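Local structure of ribosomal RNA small subunit methyltransferase E (Legionella pneumophila, 5O95) at residues 7-12 with 29-34; 19-24 with 43-48; 161-166 with 207-212. The protein probably methylates the N3 position of a specific uridine in 16S ribosomal RNA, using S-adenosyl-L-methionine as the methyl donor. All coordinates share one frame; numbering follows the deposited sequence.

Contact 1: 7-12 with 29-34; sequences IRIYQP and QHVGVV
I9 carries the strand side of this contact, and its CD1 methyl meets both H30 and V31 of the helix. Both approaches are close. On the buried side the packing is aliphatic: I9 CD1 lies 3.6 Å from V31 CG2, and I9 CG1 follows at 3.7 Å from the same methyl. With CG1 set beside the backbone N (chi1 -59°), the longer branch of I9 extends toward the helix, while V31 offers one prong of its fork. Branched apolar residues suit this buried spot, filling it without leaving a polar atom to satisfy. The solvent side of the contact lies with H30, which is partly exposed. I9 CD1 approaches its ring obliquely, 3.5 Å from H30 CD2 and 4.0 Å from H30 NE2, so a greasy methyl touches the imidazole. The helix widens here into a pi-type turn, where Q29 O accepts from both V33 N and V34 N. Strand 8-10 is one of the two outer strands of the five-stranded mixed sheet of the PUA-like domain, a type associated with RNA binding. It runs parallel to 42-46, whose L43 and L45 also touch I9; helix 25-34 packs against it through A27 and V31, and helix 124-145 adds E143 beside H30.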
ATOM      1  N   ILE B   7       3.702 -12.335 -20.560  1.00 20.54           N
ATOM      2  CA  ILE B   7       4.583 -11.211 -20.282  1.00 20.21           C
ATOM      3  C   ILE B   7       4.175 -10.003 -21.119  1.00 20.95           C
ATOM      4  O   ILE B   7       3.990 -10.105 -22.342  1.00 21.07           O
ATOM      5  CB  ILE B   7       6.029 -11.641 -20.566  1.00 28.14           C
ATOM      6  CG1 ILE B   7       6.483 -12.697 -19.552  1.00 29.01           C
ATOM      7  CG2 ILE B   7       6.960 -10.442 -20.582  1.00 25.67           C
ATOM      8  CD1 ILE B   7       6.550 -12.188 -18.137  1.00 39.78           C
ATOM      9  N   ARG B   8       4.055  -8.842 -20.470  1.00 16.28           N
ATOM     10  CA  ARG B   8       3.722  -7.580 -21.115  1.00 15.68           C
ATOM     11  C   ARG B   8       4.945  -6.674 -21.165  1.00 16.59           C
ATOM     12  O   ARG B   8       5.690  -6.573 -20.185  1.00 16.94           O
ATOM     13  CB  ARG B   8       2.624  -6.843 -20.349  1.00 15.86           C
ATOM     14  CG  ARG B   8       1.253  -7.470 -20.512  1.00 15.98           C
ATOM     15  CD  ARG B   8       0.321  -7.011 -19.391  1.00 17.04           C
ATOM     16  NE  ARG B   8       0.311  -5.559 -19.254  1.00 13.71           N
ATOM     17  CZ  ARG B   8      -0.320  -4.723 -20.078  1.00 14.47           C
ATOM     18  NH1 ARG B   8      -1.027  -5.188 -21.138  1.00 15.38           N
ATOM     19  NH2 ARG B   8      -0.244  -3.428 -19.876  1.00 13.51           N
ATOM     20  N   ILE B   9       5.134  -5.997 -22.301  1.00 15.15           N
ATOM     21  CA  ILE B   9       6.306  -5.155 -22.545  1.00 15.70           C
ATOM     22  C   ILE B   9       5.832  -3.879 -23.228  1.00 17.89           C
ATOM     23  O   ILE B   9       5.164  -3.938 -24.265  1.00 15.00           O
ATOM     24  CB  ILE B   9       7.344  -5.865 -23.450  1.00 16.23           C
ATOM     25  CG1 ILE B   9       7.842  -7.180 -22.829  1.00 16.87           C
ATOM     26  CG2 ILE B   9       8.512  -4.939 -23.788  1.00 16.72           C
ATOM     27  CD1 ILE B   9       8.675  -6.962 -21.537  1.00 18.83           C
ATOM     28  N   TYR B  10       6.191  -2.727 -22.675  1.00 14.91           N
ATOM     29  CA  TYR B  10       5.832  -1.460 -23.288  1.00 15.12           C
ATOM     30  C   TYR B  10       6.783  -1.173 -24.445  1.00 13.83           C
ATOM     31  O   TYR B  10       8.008  -1.162 -24.264  1.00 16.13           O
ATOM     32  CB  TYR B  10       6.017  -0.351 -22.249  1.00 13.43           C
ATOM     33  CG  TYR B  10       5.938   1.045 -22.799  1.00 15.13           C
ATOM     34  CD1 TYR B  10       4.754   1.562 -23.319  1.00 15.18           C
ATOM     35  CD2 TYR B  10       7.072   1.856 -22.819  1.00 15.14           C
ATOM     36  CE1 TYR B  10       4.685   2.858 -23.812  1.00 14.85           C
ATOM     37  CE2 TYR B  10       7.022   3.159 -23.314  1.00 17.99           C
ATOM     38  CZ  TYR B  10       5.841   3.655 -23.813  1.00 16.72           C
ATOM     39  OH  TYR B  10       5.803   4.944 -24.291  1.00 19.75           O
ATOM     40  N   GLN B  11       6.217  -0.934 -25.640  1.00 14.00           N
ATOM     41  CA  GLN B  11       6.999  -0.430 -26.765  1.00 14.25           C
ATOM     42  C   GLN B  11       6.173   0.657 -27.434  1.00 16.03           C
ATOM     43  O   GLN B  11       5.044   0.380 -27.876  1.00 16.91           O
ATOM     44  CB  GLN B  11       7.249  -1.537 -27.801  1.00 18.21           C
ATOM     45  CG  GLN B  11       8.257  -2.614 -27.399  1.00 16.91           C
ATOM     46  CD  GLN B  11       9.669  -2.079 -27.384  1.00 16.59           C
ATOM     47  OE1 GLN B  11      10.393  -2.136 -28.389  1.00 20.59           O
ATOM     48  NE2 GLN B  11      10.074  -1.527 -26.237  1.00 17.35           N
ATOM     49  N   PRO B  12       6.680   1.881 -27.542  1.00 16.45           N
ATOM     50  CA  PRO B  12       5.917   2.935 -28.210  1.00 14.09           C
ATOM     51  C   PRO B  12       5.838   2.649 -29.703  1.00 16.38           C
ATOM     52  O   PRO B  12       6.671   1.938 -30.269  1.00 20.30           O
ATOM     53  CB  PRO B  12       6.743   4.194 -27.938  1.00 25.31           C
ATOM     54  CG  PRO B  12       8.138   3.687 -27.758  1.00 24.06           C
ATOM     55  CD  PRO B  12       7.971   2.373 -27.020  1.00 15.28           C
ATOM     56  N   GLN B  29      17.061  -6.044 -23.686  1.00 25.54           N
ATOM     57  CA  GLN B  29      17.755  -6.447 -22.469  1.00 24.40           C
ATOM     58  C   GLN B  29      16.788  -7.072 -21.471  1.00 26.01           C
ATOM     59  O   GLN B  29      17.061  -8.136 -20.903  1.00 32.04           O
ATOM     60  CB  GLN B  29      18.443  -5.220 -21.855  1.00 29.54           C
ATOM     61  CG  GLN B  29      18.879  -5.384 -20.394  1.00 34.67           C
ATOM     62  CD  GLN B  29      20.053  -6.327 -20.241  1.00 52.90           C
ATOM     63  OE1 GLN B  29      20.727  -6.662 -21.217  1.00 50.88           O
ATOM     64  NE2 GLN B  29      20.306  -6.763 -19.011  1.00 45.96           N
ATOM     65  N   HIS B  30      15.651  -6.412 -21.241  1.00 27.02           N
ATOM     66  CA  HIS B  30      14.644  -6.929 -20.321  1.00 21.75           C
ATOM     67  C   HIS B  30      14.151  -8.305 -20.755  1.00 25.00           C
ATOM     68  O   HIS B  30      14.045  -9.225 -19.938  1.00 27.28           O
ATOM     69  CB  HIS B  30      13.484  -5.941 -20.234  1.00 22.06           C
ATOM     70  CG  HIS B  30      12.417  -6.335 -19.263  1.00 31.50           C
ATOM     71  ND1 HIS B  30      12.666  -7.132 -18.168  1.00 61.25           N
ATOM     72  CD2 HIS B  30      11.103  -6.015 -19.205  1.00 41.54           C
ATOM     73  CE1 HIS B  30      11.547  -7.300 -17.486  1.00 37.97           C
ATOM     74  NE2 HIS B  30      10.584  -6.632 -18.094  1.00 47.28           N
ATOM     75  N   VAL B  31      13.844  -8.470 -22.048  1.00 19.24           N
ATOM     76  CA  VAL B  31      13.211  -9.711 -22.503  1.00 23.58           C
ATOM     77  C   VAL B  31      14.232 -10.830 -22.695  1.00 22.51           C
ATOM     78  O   VAL B  31      14.004 -11.978 -22.292  1.00 24.47           O
ATOM     79  CB  VAL B  31      12.397  -9.462 -23.783  1.00 16.79           C
ATOM     80  CG1 VAL B  31      12.034 -10.790 -24.441  1.00 19.64           C
ATOM     81  CG2 VAL B  31      11.162  -8.653 -23.488  1.00 19.53           C
ATOM     82  N   GLY B  32      15.358 -10.530 -23.334  1.00 23.05           N
ATOM     83  CA  GLY B  32      16.326 -11.552 -23.662  1.00 26.64           C
ATOM     84  C   GLY B  32      17.250 -11.897 -22.511  1.00 52.90           C
ATOM     85  O   GLY B  32      17.614 -13.064 -22.342  1.00 37.02           O
ATOM     86  N   VAL B  33      17.626 -10.905 -21.702  1.00 33.95           N
ATOM     87  CA  VAL B  33      18.631 -11.107 -20.662  1.00 30.57           C
ATOM     88  C   VAL B  33      18.003 -11.262 -19.281  1.00 33.33           C
ATOM     89  O   VAL B  33      18.260 -12.253 -18.590  1.00 39.80           O
ATOM     90  CB  VAL B  33      19.701  -9.997 -20.680  1.00 37.81           C
ATOM     91  CG1 VAL B  33      20.705 -10.212 -19.555  1.00 40.92           C
ATOM     92  CG2 VAL B  33      20.402  -9.958 -22.031  1.00 35.20           C
ATOM     93  N   VAL B  34      17.196 -10.285 -18.857  1.00 30.23           N
ATOM     94  CA  VAL B  34      16.598 -10.350 -17.524  1.00 30.93           C
ATOM     95  C   VAL B  34      15.602 -11.501 -17.430  1.00 48.12           C
ATOM     96  O   VAL B  34      15.674 -12.330 -16.518  1.00 40.18           O
ATOM     97  CB  VAL B  34      15.962  -9.004 -17.135  1.00 33.09           C
ATOM     98  CG1 VAL B  34      15.283  -9.116 -15.771  1.00 32.79           C
ATOM     99  CG2 VAL B  34      17.013  -7.907 -17.124  1.00 31.23           C
TER

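Contact 2: 19-24 with 43-48; sequences QLLELS and LTLFNG
L21, L23, L43 and L45 meet with no flat group between them, by methyls alone. The flat groups nearby serve other neighbours: the F46 ring points to the far side of its strand, where R8 makes a cation-pi contact with it, and the N47 amide bonds to G13 O through ND2 and to D49 N through OD1. Between the segments the closest approach is L21 CD2 to L45 CD1, 3.6 Å. These two side chains run alongside one another, pointing opposite ways; L21 has CG anti to its own N (chi1 173°), whereas that of L45 is tucked beside the N (chi1 -46°). The rest is looser: L23 CD2 stands 4.3 Å from L45 CD2, and L23 CD1 is 4.4 Å from L43 CD1. Leucine suits all four places, because its flexible fork can span segments whose nearest CA atoms, in L23 and L45, are 9.8 Å apart, too far for direct backbone pairing. This is apolar packing between parts of the PUA-like sheet that are not neighbours in it, with L23, L43 and L45 buried. Strand 20-22 is an outer strand beside 64-74, which supplies V65 to L23 and I69 to L45; strand 42-46 lies between 8-10 and 51-61, with I9 and F53 against L45.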
ATOM      1  N   GLN B  19       3.987  -7.555 -38.924  1.00 20.72           N
ATOM      2  CA  GLN B  19       5.226  -6.793 -38.925  1.00 21.34           C
ATOM      3  C   GLN B  19       6.248  -7.422 -37.992  1.00 21.84           C
ATOM      4  O   GLN B  19       5.902  -8.046 -36.987  1.00 23.91           O
ATOM      5  CB  GLN B  19       4.980  -5.342 -38.513  1.00 21.06           C
ATOM      6  CG  GLN B  19       4.313  -4.540 -39.642  1.00 34.33           C
ATOM      7  CD  GLN B  19       3.985  -3.109 -39.263  1.00 45.16           C
ATOM      8  OE1 GLN B  19       4.169  -2.698 -38.118  1.00 25.47           O
ATOM      9  NE2 GLN B  19       3.493  -2.342 -40.228  1.00 35.00           N
ATOM     10  N   LEU B  20       7.517  -7.250 -38.344  1.00 22.53           N
ATOM     11  CA  LEU B  20       8.630  -7.650 -37.499  1.00 24.91           C
ATOM     12  C   LEU B  20       9.121  -6.426 -36.742  1.00 22.31           C
ATOM     13  O   LEU B  20       9.345  -5.368 -37.336  1.00 23.63           O
ATOM     14  CB  LEU B  20       9.770  -8.231 -38.337  1.00 27.70           C
ATOM     15  CG  LEU B  20      10.921  -8.849 -37.531  1.00 33.84           C
ATOM     16  CD1 LEU B  20      10.462 -10.092 -36.786  1.00 32.77           C
ATOM     17  CD2 LEU B  20      12.087  -9.179 -38.458  1.00 30.07           C
ATOM     18  N   LEU B  21       9.270  -6.567 -35.430  1.00 19.19           N
ATOM     19  CA  LEU B  21       9.708  -5.466 -34.586  1.00 22.36           C
ATOM     20  C   LEU B  21      10.956  -5.893 -33.828  1.00 22.83           C
ATOM     21  O   LEU B  21      10.922  -6.876 -33.078  1.00 20.45           O
ATOM     22  CB  LEU B  21       8.601  -5.090 -33.605  1.00 19.28           C
ATOM     23  CG  LEU B  21       8.983  -4.058 -32.547  1.00 22.94           C
ATOM     24  CD1 LEU B  21       9.354  -2.737 -33.206  1.00 22.02           C
ATOM     25  CD2 LEU B  21       7.838  -3.888 -31.561  1.00 25.42           C
ATOM     26  N   GLU B  22      12.054  -5.170 -34.034  1.00 18.23           N
ATOM     27  CA  GLU B  22      13.207  -5.307 -33.161  1.00 18.42           C
ATOM     28  C   GLU B  22      12.933  -4.497 -31.904  1.00 18.51           C
ATOM     29  O   GLU B  22      12.736  -3.276 -31.969  1.00 20.25           O
ATOM     30  CB  GLU B  22      14.477  -4.800 -33.836  1.00 18.34           C
ATOM     31  CG  GLU B  22      15.694  -4.966 -32.944  1.00 22.89           C
ATOM     32  CD  GLU B  22      16.969  -4.495 -33.602  1.00 48.03           C
ATOM     33  OE1 GLU B  22      16.906  -4.097 -34.776  1.00 32.40           O
ATOM     34  OE2 GLU B  22      18.027  -4.524 -32.946  1.00 40.17           O
ATOM     35  N   LEU B  23      12.889  -5.168 -30.762  1.00 18.48           N
ATOM     36  CA  LEU B  23      12.586  -4.442 -29.543  1.00 15.63           C
ATOM     37  C   LEU B  23      13.631  -3.371 -29.303  1.00 17.63           C
ATOM     38  O   LEU B  23      14.782  -3.501 -29.725  1.00 19.21           O
ATOM     39  CB  LEU B  23      12.559  -5.405 -28.364  1.00 18.01           C
ATOM     40  CG  LEU B  23      11.465  -6.463 -28.439  1.00 18.60           C
ATOM     41  CD1 LEU B  23      11.536  -7.300 -27.159  1.00 17.98           C
ATOM     42  CD2 LEU B  23      10.094  -5.826 -28.581  1.00 18.49           C
ATOM     43  N   SER B  24      13.218  -2.293 -28.612  1.00 17.60           N
ATOM     44  CA  SER B  24      14.188  -1.289 -28.214  1.00 18.61           C
ATOM     45  C   SER B  24      15.299  -1.970 -27.425  1.00 21.33           C
ATOM     46  O   SER B  24      15.069  -3.010 -26.804  1.00 20.19           O
ATOM     47  CB  SER B  24      13.524  -0.244 -27.325  1.00 17.58           C
ATOM     48  OG  SER B  24      13.011  -0.850 -26.135  1.00 17.95           O
ATOM     49  N   LEU B  43       4.561 -12.769 -26.222  1.00 22.79           N
ATOM     50  CA  LEU B  43       4.626 -11.492 -25.529  1.00 21.65           C
ATOM     51  C   LEU B  43       3.414 -10.673 -25.929  1.00 27.76           C
ATOM     52  O   LEU B  43       2.908 -10.792 -27.046  1.00 24.82           O
ATOM     53  CB  LEU B  43       5.846 -10.646 -25.969  1.00 24.48           C
ATOM     54  CG  LEU B  43       7.263 -11.077 -25.622  1.00 32.79           C
ATOM     55  CD1 LEU B  43       8.282 -10.185 -26.316  1.00 24.03           C
ATOM     56  CD2 LEU B  43       7.441 -11.002 -24.121  1.00 64.03           C
ATOM     57  N   THR B  44       2.968  -9.823 -25.024  1.00 18.95           N
ATOM     58  CA  THR B  44       1.957  -8.820 -25.320  1.00 15.45           C
ATOM     59  C   THR B  44       2.656  -7.481 -25.234  1.00 16.79           C
ATOM     60  O   THR B  44       3.055  -7.060 -24.147  1.00 18.81           O
ATOM     61  CB  THR B  44       0.803  -8.881 -24.325  1.00 19.33           C
ATOM     62  OG1 THR B  44       0.159 -10.164 -24.377  1.00 20.31           O
ATOM     63  CG2 THR B  44      -0.228  -7.783 -24.642  1.00 23.19           C
ATOM     64  N   LEU B  45       2.871  -6.831 -26.373  1.00 17.24           N
ATOM     65  CA  LEU B  45       3.388  -5.474 -26.334  1.00 15.65           C
ATOM     66  C   LEU B  45       2.218  -4.518 -26.177  1.00 16.49           C
ATOM     67  O   LEU B  45       1.101  -4.815 -26.581  1.00 16.39           O
ATOM     68  CB  LEU B  45       4.121  -5.137 -27.632  1.00 17.12           C
ATOM     69  CG  LEU B  45       5.072  -6.237 -28.073  1.00 22.51           C
ATOM     70  CD1 LEU B  45       5.681  -5.882 -29.445  1.00 26.24           C
ATOM     71  CD2 LEU B  45       6.159  -6.500 -27.032  1.00 22.78           C
ATOM     72  N   PHE B  46       2.471  -3.371 -25.558  1.00 15.74           N
ATOM     73  CA  PHE B  46       1.482  -2.309 -25.582  1.00 16.99           C
ATOM     74  C   PHE B  46       2.218  -0.996 -25.774  1.00 15.13           C
ATOM     75  O   PHE B  46       3.401  -0.876 -25.446  1.00 14.41           O
ATOM     76  CB  PHE B  46       0.603  -2.300 -24.322  1.00 14.71           C
ATOM     77  CG  PHE B  46       1.378  -2.029 -23.060  1.00 14.80           C
ATOM     78  CD1 PHE B  46       2.090  -3.054 -22.460  1.00 16.97           C
ATOM     79  CD2 PHE B  46       1.426  -0.750 -22.522  1.00 13.38           C
ATOM     80  CE1 PHE B  46       2.832  -2.818 -21.294  1.00 18.03           C
ATOM     81  CE2 PHE B  46       2.168  -0.509 -21.348  1.00 14.98           C
ATOM     82  CZ  PHE B  46       2.879  -1.538 -20.763  1.00 16.07           C
ATOM     83  N   ASN B  47       1.505  -0.006 -26.310  1.00 16.19           N
ATOM     84  CA  ASN B  47       2.160   1.166 -26.884  1.00 14.36           C
ATOM     85  C   ASN B  47       1.865   2.466 -26.145  1.00 15.89           C
ATOM     86  O   ASN B  47       2.258   3.545 -26.616  1.00 18.65           O
ATOM     87  CB  ASN B  47       1.841   1.296 -28.383  1.00 13.33           C
ATOM     88  CG  ASN B  47       0.402   1.718 -28.658  1.00 16.94           C
ATOM     89  OD1 ASN B  47      -0.463   1.686 -27.775  1.00 14.82           O
ATOM     90  ND2 ASN B  47       0.127   2.061 -29.927  1.00 17.55           N
ATOM     91  N   GLY B  48       1.244   2.392 -24.964  1.00 16.44           N
ATOM     92  CA  GLY B  48       0.852   3.586 -24.252  1.00 17.59           C
ATOM     93  C   GLY B  48      -0.374   4.276 -24.791  1.00 15.92           C
ATOM     94  O   GLY B  48      -0.769   5.307 -24.253  1.00 18.62           O
TER

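Contact 3: 161-166 with 207-212; sequences QFVREA and IRLTSG
The CB of V163 is directed toward the other helix, and its two methyls meet T210 and L209. Its CG1 lies beside the backbone N (chi1 -52°) and reaches the methyl of T210, with V163 CG1 4.0 Å from T210 CG2. The second prong takes the crowded position between N and carbonyl carbon and rests on L209, where V163 CG2 is 3.9 Å from L209 CG. Both partners are met at a slant: their CB atoms leave the helix along its flank, and L209 bends its branch back toward V163. The CA atoms of V163 and T210 are only 6.3 Å apart, a spacing that suits a short valine and a threonine whose methyl does the touching. Helices 159-165 and 204-212 belong to the SPOUT methyltransferase domain, an alpha/beta fold with a parallel sheet and, in this family, a C-terminal trefoil knot that forms the cofactor site. Here V163 also touches I195 of strand 191-196, and the side chain of T210 is about 9 Å from that of G197, seen to bind S-adenosyl-L-methionine in a structure of this protein. In the first helix, Q161, whose CB points away from the contact, donates from NE2 to E165 OE2 at 2.9 Å, one turn on, arriving from above the carboxylate plane. In the second, I207 O is gripped from opposite faces of its plane by S211 OG, at 2.6 Å, and S211 N.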
ATOM      1  N   GLN B 161       3.409  26.749  -6.976  1.00 31.13           N
ATOM      2  CA  GLN B 161       3.153  26.506  -8.393  1.00 29.46           C
ATOM      3  C   GLN B 161       2.064  25.460  -8.588  1.00 25.89           C
ATOM      4  O   GLN B 161       1.207  25.602  -9.469  1.00 29.49           O
ATOM      5  CB  GLN B 161       4.430  26.078  -9.114  1.00 29.52           C
ATOM      6  CG  GLN B 161       4.203  25.854 -10.596  1.00 34.16           C
ATOM      7  CD  GLN B 161       5.487  25.663 -11.375  1.00 40.05           C
ATOM      8  OE1 GLN B 161       6.571  25.581 -10.802  1.00 32.87           O
ATOM      9  NE2 GLN B 161       5.365  25.583 -12.696  1.00 47.96           N
ATOM     10  N   PHE B 162       2.068  24.400  -7.778  1.00 24.08           N
ATOM     11  CA  PHE B 162       1.071  23.354  -7.970  1.00 22.44           C
ATOM     12  C   PHE B 162      -0.342  23.877  -7.741  1.00 28.10           C
ATOM     13  O   PHE B 162      -1.246  23.615  -8.540  1.00 24.08           O
ATOM     14  CB  PHE B 162       1.346  22.140  -7.087  1.00 20.27           C
ATOM     15  CG  PHE B 162       0.386  21.027  -7.325  1.00 25.83           C
ATOM     16  CD1 PHE B 162       0.607  20.112  -8.341  1.00 21.24           C
ATOM     17  CD2 PHE B 162      -0.761  20.911  -6.552  1.00 21.67           C
ATOM     18  CE1 PHE B 162      -0.300  19.086  -8.575  1.00 21.90           C
ATOM     19  CE2 PHE B 162      -1.671  19.896  -6.785  1.00 22.39           C
ATOM     20  CZ  PHE B 162      -1.441  18.985  -7.798  1.00 23.65           C
ATOM     21  N   VAL B 163      -0.561  24.606  -6.644  1.00 23.72           N
ATOM     22  CA  VAL B 163      -1.913  25.093  -6.393  1.00 29.10           C
ATOM     23  C   VAL B 163      -2.320  26.171  -7.396  1.00 23.96           C
ATOM     24  O   VAL B 163      -3.502  26.286  -7.743  1.00 30.15           O
ATOM     25  CB  VAL B 163      -2.113  25.511  -4.923  1.00 27.16           C
ATOM     26  CG1 VAL B 163      -1.669  24.382  -3.995  1.00 25.59           C
ATOM     27  CG2 VAL B 163      -1.393  26.816  -4.607  1.00 31.09           C
ATOM     28  N   ARG B 164      -1.360  26.959  -7.895  1.00 27.54           N
ATOM     29  CA  ARG B 164      -1.695  28.005  -8.855  1.00 25.89           C
ATOM     30  C   ARG B 164      -2.195  27.400 -10.164  1.00 31.24           C
ATOM     31  O   ARG B 164      -3.140  27.916 -10.774  1.00 33.82           O
ATOM     32  CB  ARG B 164      -0.484  28.917  -9.075  1.00 32.14           C
ATOM     33  CG  ARG B 164      -0.322  29.429 -10.499  1.00 58.64           C
ATOM     34  CD  ARG B 164       0.632  30.620 -10.560  1.00 61.84           C
ATOM     35  NE  ARG B 164       1.832  30.417  -9.753  1.00 59.54           N
ATOM     36  CZ  ARG B 164       2.970  29.910 -10.215  1.00 39.90           C
ATOM     37  NH1 ARG B 164       3.071  29.553 -11.489  1.00 48.69           N
ATOM     38  NH2 ARG B 164       4.009  29.761  -9.401  1.00 51.59           N
ATOM     39  N   GLU B 165      -1.614  26.275 -10.577  1.00 24.64           N
ATOM     40  CA  GLU B 165      -1.906  25.685 -11.876  1.00 34.48           C
ATOM     41  C   GLU B 165      -3.019  24.646 -11.850  1.00 28.25           C
ATOM     42  O   GLU B 165      -3.535  24.294 -12.919  1.00 30.42           O
ATOM     43  CB  GLU B 165      -0.648  25.030 -12.453  1.00 31.44           C
ATOM     44  CG  GLU B 165       0.481  26.011 -12.701  1.00 31.80           C
ATOM     45  CD  GLU B 165       1.750  25.333 -13.176  1.00 48.31           C
ATOM     46  OE1 GLU B 165       1.854  24.092 -13.068  1.00 47.87           O
ATOM     47  OE2 GLU B 165       2.651  26.049 -13.651  1.00 36.74           O
ATOM     48  N   ALA B 166      -3.395  24.140 -10.672  1.00 23.83           N
ATOM     49  CA  ALA B 166      -4.345  23.038 -10.593  1.00 24.53           C
ATOM     50  C   ALA B 166      -5.711  23.478 -11.108  1.00 29.96           C
ATOM     51  O   ALA B 166      -6.285  24.457 -10.620  1.00 29.08           O
ATOM     52  CB  ALA B 166      -4.451  22.548  -9.149  1.00 24.48           C
ATOM     53  N   ILE B 207      -1.038  26.289   4.251  1.00 31.80           N
ATOM     54  CA  ILE B 207      -2.463  25.975   4.304  1.00 31.23           C
ATOM     55  C   ILE B 207      -3.294  27.165   3.843  1.00 31.51           C
ATOM     56  O   ILE B 207      -4.345  26.997   3.207  1.00 32.84           O
ATOM     57  CB  ILE B 207      -2.861  25.480   5.707  1.00 33.36           C
ATOM     58  CG1 ILE B 207      -2.196  24.136   5.984  1.00 27.31           C
ATOM     59  CG2 ILE B 207      -4.371  25.363   5.830  1.00 36.10           C
ATOM     60  CD1 ILE B 207      -2.525  23.088   4.937  1.00 31.64           C
ATOM     61  N   ARG B 208      -2.851  28.383   4.165  1.00 31.13           N
ATOM     62  CA  ARG B 208      -3.515  29.569   3.635  1.00 27.80           C
ATOM     63  C   ARG B 208      -3.450  29.570   2.112  1.00 36.34           C
ATOM     64  O   ARG B 208      -4.425  29.914   1.433  1.00 31.93           O
ATOM     65  CB  ARG B 208      -2.871  30.820   4.237  1.00 38.01           C
ATOM     66  CG  ARG B 208      -3.421  32.138   3.743  1.00 41.04           C
ATOM     67  CD  ARG B 208      -3.019  33.290   4.673  1.00 82.51           C
ATOM     68  NE  ARG B 208      -1.604  33.268   5.048  1.00 95.50           N
ATOM     69  CZ  ARG B 208      -1.151  32.962   6.263  1.00 84.60           C
ATOM     70  NH1 ARG B 208      -2.000  32.647   7.233  1.00 59.63           N
ATOM     71  NH2 ARG B 208       0.154  32.970   6.511  1.00 63.48           N
ATOM     72  N   LEU B 209      -2.327  29.118   1.563  1.00 29.24           N
ATOM     73  CA  LEU B 209      -2.162  29.061   0.116  1.00 32.48           C
ATOM     74  C   LEU B 209      -3.028  27.966  -0.499  1.00 38.37           C
ATOM     75  O   LEU B 209      -3.707  28.191  -1.507  1.00 32.15           O
ATOM     76  CB  LEU B 209      -0.689  28.835  -0.202  1.00 39.23           C
ATOM     77  CG  LEU B 209      -0.217  28.977  -1.641  1.00 48.22           C
ATOM     78  CD1 LEU B 209      -0.320  30.423  -2.100  1.00 55.24           C
ATOM     79  CD2 LEU B 209       1.205  28.493  -1.694  1.00 48.01           C
ATOM     80  N   THR B 210      -3.019  26.767   0.094  1.00 26.64           N
ATOM     81  CA  THR B 210      -3.828  25.675  -0.446  1.00 24.04           C
ATOM     82  C   THR B 210      -5.320  25.974  -0.312  1.00 30.92           C
ATOM     83  O   THR B 210      -6.085  25.803  -1.267  1.00 25.37           O
ATOM     84  CB  THR B 210      -3.457  24.331   0.199  1.00 28.45           C
ATOM     85  OG1 THR B 210      -3.775  24.341   1.602  1.00 26.07           O
ATOM     86  CG2 THR B 210      -1.965  24.027   0.020  1.00 25.29           C
ATOM     87  N   SER B 211      -5.753  26.437   0.862  1.00 29.23           N
ATOM     88  CA  SER B 211      -7.173  26.723   1.047  1.00 24.41           C
ATOM     89  C   SER B 211      -7.624  27.900   0.188  1.00 27.35           C
ATOM     90  O   SER B 211      -8.750  27.904  -0.321  1.00 28.78           O
ATOM     91  CB  SER B 211      -7.500  26.951   2.527  1.00 29.04           C
ATOM     92  OG  SER B 211      -6.770  28.037   3.065  1.00 40.07           O
ATOM     93  N   GLY B 212      -6.755  28.897  -0.000  1.00 28.56           N
ATOM     94  CA  GLY B 212      -7.077  30.012  -0.877  1.00 27.64           C
ATOM     95  C   GLY B 212      -7.217  29.622  -2.332  1.00 34.48           C
ATOM     96  O   GLY B 212      -7.845  30.354  -3.105  1.00 32.25           O
TER

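How the contacts relate
From the N terminus, strand 8-10 comes first, then strand 20-22, helix 25-34 and strand 42-46. Contact 1 closes a loop of 16 residues by bringing 29-34 back to 7-12; contact 2 opens inside that loop, at 19-24, and closes beyond it at 43-48, so the two cross. They also touch, with centres 9 Å apart: Q11 N lies 2.8 Å from F46 O, and Q11 OE1 2.8 Å from S24 N, both probable hydrogen bonds. Contact 1 ties outer strand 8-10 to helix 25-34, and contact 2 ties outer strand 20-22 to strand 42-46. Contact 3 follows in series, closing a 40-residue loop within the SPOUT domain, on the opposite side of the chain's centre and about 40 Å, centre to centre, from contact 1.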